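Local coordinates for putative peptidase (Chlamydophila abortus, PDB 3CE2), which probably acts as a zinc-dependent oligopeptidase of the M3B family that degrades a variety of small bioactive peptides, at residues G249-Q252 / A253-F256; R525-H528 / F529-N532. All coordinates share one frame; numbering follows the deposited sequence.

Interaction 1. Residues G249-Q252 / A253-F256; sequences GKIQ and AHVF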
loop_
_atom_site.group_PDB
_atom_site.type_symbol
_atom_site.label_atom_id
_atom_site.label_comp_id
_atom_site.label_asym_id
_atom_site.label_seq_id
_atom_site.Cartn_x
_atom_site.Cartn_y
_atom_site.Cartn_z
ATOM N N GLY A 249 21.496 7.840 11.179
ATOM C CA GLY A 249 20.679 8.338 12.286
ATOM C C GLY A 249 19.332 7.633 12.404
ATOM O O GLY A 249 18.967 7.186 13.476
ATOM N N LYS A 250 18.582 7.563 11.308
ATOM C CA LYS A 250 17.322 6.836 11.264
ATOM C C LYS A 250 17.527 5.385 11.723
ATOM O O LYS A 250 16.876 4.906 12.660
ATOM C CB LYS A 250 16.743 6.856 9.843
ATOM C CG LYS A 250 15.343 6.265 9.705
ATOM C CD LYS A 250 14.280 7.199 10.270
ATOM C CE LYS A 250 12.954 6.472 10.523
ATOM N NZ LYS A 250 12.234 7.111 11.662
ATOM N N ILE A 251 18.443 4.681 11.077
ATOM C CA ILE A 251 18.635 3.301 11.447
ATOM C C ILE A 251 18.990 3.149 12.926
ATOM O O ILE A 251 18.524 2.215 13.575
ATOM C CB ILE A 251 19.710 2.635 10.623
ATOM C CG1 ILE A 251 19.414 2.734 9.121
ATOM C CG2 ILE A 251 19.927 1.199 11.101
ATOM C CD1 ILE A 251 18.005 2.381 8.664
ATOM N N GLN A 252 19.819 4.043 13.461
ATOM C CA GLN A 252 20.166 3.979 14.877
ATOM C C GLN A 252 18.926 4.276 15.712
ATOM O O GLN A 252 18.782 3.787 16.829
ATOM C CB GLN A 252 21.278 4.965 15.243
ATOM C CG GLN A 252 22.715 4.491 14.958
ATOM C CD GLN A 252 23.064 3.116 15.594
ATOM O OE1 GLN A 252 22.756 2.830 16.775
ATOM N NE2 GLN A 252 23.721 2.273 14.808
ATOM N N ALA A 253 18.018 5.074 15.175
ATOM C CA ALA A 253 16.751 5.293 15.856
ATOM C C ALA A 253 16.009 3.962 16.029
ATOM O O ALA A 253 15.570 3.629 17.128
ATOM C CB ALA A 253 15.909 6.289 15.105
ATOM N N HIS A 254 15.896 3.188 14.955
ATOM C CA HIS A 254 15.220 1.910 15.052
ATOM C C HIS A 254 15.916 1.006 16.043
ATOM O O HIS A 254 15.256 0.328 16.833
ATOM C CB HIS A 254 15.112 1.228 13.696
ATOM C CG HIS A 254 14.320 2.012 12.712
ATOM N ND1 HIS A 254 14.511 1.911 11.353
ATOM C CD2 HIS A 254 13.362 2.948 12.892
ATOM C CE1 HIS A 254 13.688 2.740 10.737
ATOM N NE2 HIS A 254 12.982 3.386 11.649
ATOM N N VAL A 255 17.244 1.018 16.028
ATOM C CA VAL A 255 18.014 0.208 16.979
ATOM C C VAL A 255 17.733 0.623 18.413
ATOM O O VAL A 255 17.621 -0.210 19.292
ATOM C CB VAL A 255 19.498 0.302 16.708
ATOM C CG1 VAL A 255 20.289 -0.449 17.773
ATOM C CG2 VAL A 255 19.792 -0.241 15.328
ATOM N N PHE A 256 17.596 1.919 18.636
ATOM C CA PHE A 256 17.300 2.414 19.964
ATOM C C PHE A 256 15.962 1.876 20.439
ATOM O O PHE A 256 15.874 1.319 21.527
ATOM C CB PHE A 256 17.310 3.939 19.961
ATOM C CG PHE A 256 16.511 4.570 21.073
ATOM C CD1 PHE A 256 17.030 4.664 22.360
ATOM C CD2 PHE A 256 15.261 5.113 20.819
ATOM C CE1 PHE A 256 16.318 5.275 23.371
ATOM C CE2 PHE A 256 14.534 5.730 21.827
ATOM C CZ PHE A 256 15.065 5.800 23.106
#

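Interaction 2. Residues R525-H528 / F529-N532; sequences RIPH and FYYN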
loop_
_atom_site.group_PDB
_atom_site.type_symbol
_atom_site.label_atom_id
_atom_site.label_comp_id
_atom_site.label_asym_id
_atom_site.label_seq_id
_atom_site.Cartn_x
_atom_site.Cartn_y
_atom_site.Cartn_z
ATOM N N ARG A 525 18.629 8.286 -2.681
ATOM C CA ARG A 525 17.417 8.921 -3.164
ATOM C C ARG A 525 16.148 8.312 -2.620
ATOM O O ARG A 525 15.073 8.807 -2.913
ATOM C CB ARG A 525 17.349 8.956 -4.693
ATOM C CG ARG A 525 18.426 8.141 -5.389
ATOM C CD ARG A 525 18.819 8.645 -6.815
ATOM N NE ARG A 525 17.680 8.950 -7.701
ATOM C CZ ARG A 525 17.687 8.787 -9.029
ATOM N NH1 ARG A 525 18.760 8.294 -9.642
ATOM N NH2 ARG A 525 16.614 9.106 -9.749
ATOM N N ILE A 526 16.261 7.256 -1.824
ATOM C CA ILE A 526 15.080 6.568 -1.325
ATOM C C ILE A 526 14.609 7.068 0.023
ATOM O O ILE A 526 15.258 6.793 1.020
ATOM C CB ILE A 526 15.367 5.117 -1.103
ATOM C CG1 ILE A 526 15.850 4.465 -2.386
ATOM C CG2 ILE A 526 14.122 4.420 -0.577
ATOM C CD1 ILE A 526 16.464 3.131 -2.107
ATOM N N PRO A 527 13.442 7.728 0.063
ATOM C CA PRO A 527 12.907 8.479 1.214
ATOM C C PRO A 527 12.804 7.684 2.522
ATOM O O PRO A 527 12.448 6.503 2.495
ATOM C CB PRO A 527 11.530 8.924 0.727
ATOM C CG PRO A 527 11.670 8.941 -0.778
ATOM C CD PRO A 527 12.525 7.764 -1.086
ATOM N N HIS A 528 13.110 8.344 3.648
ATOM C CA HIS A 528 13.290 7.659 4.948
ATOM C C HIS A 528 12.024 7.008 5.467
ATOM O O HIS A 528 12.097 6.154 6.393
ATOM C CB HIS A 528 13.806 8.597 6.034
ATOM C CG HIS A 528 15.234 8.988 5.867
ATOM N ND1 HIS A 528 15.963 9.577 6.880
ATOM C CD2 HIS A 528 16.069 8.893 4.805
ATOM C CE1 HIS A 528 17.185 9.830 6.448
ATOM N NE2 HIS A 528 17.275 9.429 5.191
ATOM N N PHE A 529 10.878 7.433 4.901
ATOM C CA PHE A 529 9.583 6.816 5.222
ATOM C C PHE A 529 9.422 5.435 4.581
ATOM O O PHE A 529 8.566 4.646 5.010
ATOM C CB PHE A 529 8.383 7.743 4.977
ATOM C CG PHE A 529 8.118 8.077 3.530
ATOM C CD1 PHE A 529 8.428 9.351 3.025
ATOM C CD2 PHE A 529 7.503 7.155 2.685
ATOM C CE1 PHE A 529 8.152 9.698 1.681
ATOM C CE2 PHE A 529 7.224 7.484 1.333
ATOM C CZ PHE A 529 7.548 8.760 0.833
ATOM N N TYR A 530 10.283 5.147 3.589
ATOM C CA TYR A 530 10.515 3.773 3.118
ATOM C C TYR A 530 11.336 2.992 4.099
ATOM O O TYR A 530 11.760 1.889 3.816
ATOM C CB TYR A 530 11.160 3.718 1.739
ATOM C CG TYR A 530 10.180 4.180 0.732
ATOM C CD1 TYR A 530 9.024 3.466 0.511
ATOM C CD2 TYR A 530 10.361 5.376 0.067
ATOM C CE1 TYR A 530 8.095 3.896 -0.364
ATOM C CE2 TYR A 530 9.441 5.824 -0.817
ATOM C CZ TYR A 530 8.299 5.085 -1.029
ATOM O OH TYR A 530 7.359 5.539 -1.925
ATOM N N TYR A 531 11.528 3.545 5.281
ATOM C CA TYR A 531 12.164 2.757 6.311
ATOM C C TYR A 531 11.235 2.286 7.467
ATOM O O TYR A 531 10.099 2.756 7.661
ATOM C CB TYR A 531 13.490 3.404 6.749
ATOM C CG TYR A 531 14.479 3.462 5.599
ATOM C CD1 TYR A 531 15.539 2.587 5.544
ATOM C CD2 TYR A 531 14.323 4.342 4.551
ATOM C CE1 TYR A 531 16.450 2.593 4.489
ATOM C CE2 TYR A 531 15.238 4.363 3.487
ATOM C CZ TYR A 531 16.307 3.477 3.472
ATOM O OH TYR A 531 17.243 3.446 2.458
ATOM N N ASN A 532 11.760 1.314 8.196
ATOM C CA ASN A 532 10.989 0.467 9.095
ATOM C C ASN A 532 10.227 -0.649 8.371
ATOM O O ASN A 532 9.062 -0.899 8.612
ATOM C CB ASN A 532 10.105 1.263 10.051
ATOM C CG ASN A 532 10.052 0.626 11.434
ATOM O OD1 ASN A 532 11.054 0.098 11.933
ATOM N ND2 ASN A 532 8.878 0.655 12.049
#

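Interaction 1. Residues G249-Q252 / A253-F256
K250 swings CG anti to its own nitrogen (chi1 -173°) and bends its chain at chi2, which carries the methylenes forward along the helix to H254, one turn on. The histidine, with CG anti to its carbonyl carbon (chi1 -62°), crosses this chain obliquely. The lysine meets the imidazole through its aliphatic part: CE of K250 lies 3.3 Å from NE2 of H254, and CG of K250 approaches CE1 of the ring. The ammonium NZ of K250 is farther off, 3.8 Å from NE2 of H254.

The peptide of K250 adds a second point of contact. Its O sits 3.8 Å above the plane of the H254 ring, over the centre, and the same oxygen accepts a hydrogen bond from the amide N of H254, at 3.0 Å. The other side-chain nitrogen, ND1 of H254, is hydrogen-bonded to NE2 of H483 on helix 451-487, which would limit the rotation of the ring. One residue further along, V255 directs CG2 back to within 3.3 Å of the carbonyl O of I251, whose own CG2 meets that of V255 more loosely.

From A253 N to G249 O through F256 N to Q252 O, four successive i to i+4 bonds make this a regular alpha-helical turn within helix 240-260. I251 packs against helix 451-487, to which H254 is also bonded through H483, so the turn is part of the packing between helices 240-260 and 451-487.

Interaction 2. Residues R525-H528 / F529-N532
P527 and Y530 are joined first through the backbone: the amide N of Y530 donates to the carbonyl O of P527 at 2.8 Å. One residue later the pattern repeats, with the N of Y531 donating to the O of H528 at 2.9 Å. Neither donor lies in the plane of its acceptor. The Y530 amide stands 40° above the P527 carbonyl plane and the Y531 amide 64° above that of H528. The N of F529 also comes near the O of P527, but is not aligned for a hydrogen bond.

The oxygens have carbon neighbours as well. Y531 turns the edge of its ring to the preceding peptides, so that CE2 of Y531 is 3.5 Å from the O of I526, with the O of P527 also close to the ring plane. The proline oxygen thus has an amide donor in Y530 and aromatic edges beside it.

The side chains pack around this backbone. F529, whose CG stands between the backbone N and the carbonyl carbon (chi1 67°), presents a face to P527 in a CH-pi contact, CB of P527 lying 4.0 Å from the ring centroid. CD of P527 meets CD2 of Y530 at 3.4 Å, the two side chains running alongside each other. From I526, CG2 rests 3.8 Å from CB of Y530, its side chain crossing the tyrosine at about a right angle. The imidazole of H528 leads elsewhere and stacks on F185 of helix 180-192.

Together the two i to i+3 bonds define overlapping type I turns, a single turn of 3-10 helix in the loop ahead of helix 536-553.

Interactions 1 and 2 lie 13 Å apart between centres, yet their residues pack together. The helical turn 249-256 backs onto the loop 525-532: CE1 of H254 is 3.5 Å from the N of N532, CD1 of I251 4.0 Å from CD1 of Y531, and CB of K250 4.1 Å from ND1 of H528. Both also touch helix 451-487, where I482 meets I251 and Y531. Their nearest zinc sites differ, and neither supplies a ligand. The Y530 side chain is about 11 Å from that of E430, which with H402 and H406 binds the HExxH zinc, probably catalytic as in M3 peptidases, and about 13 Å from a bound zinc; that of I251 is about 9 Å from H484's.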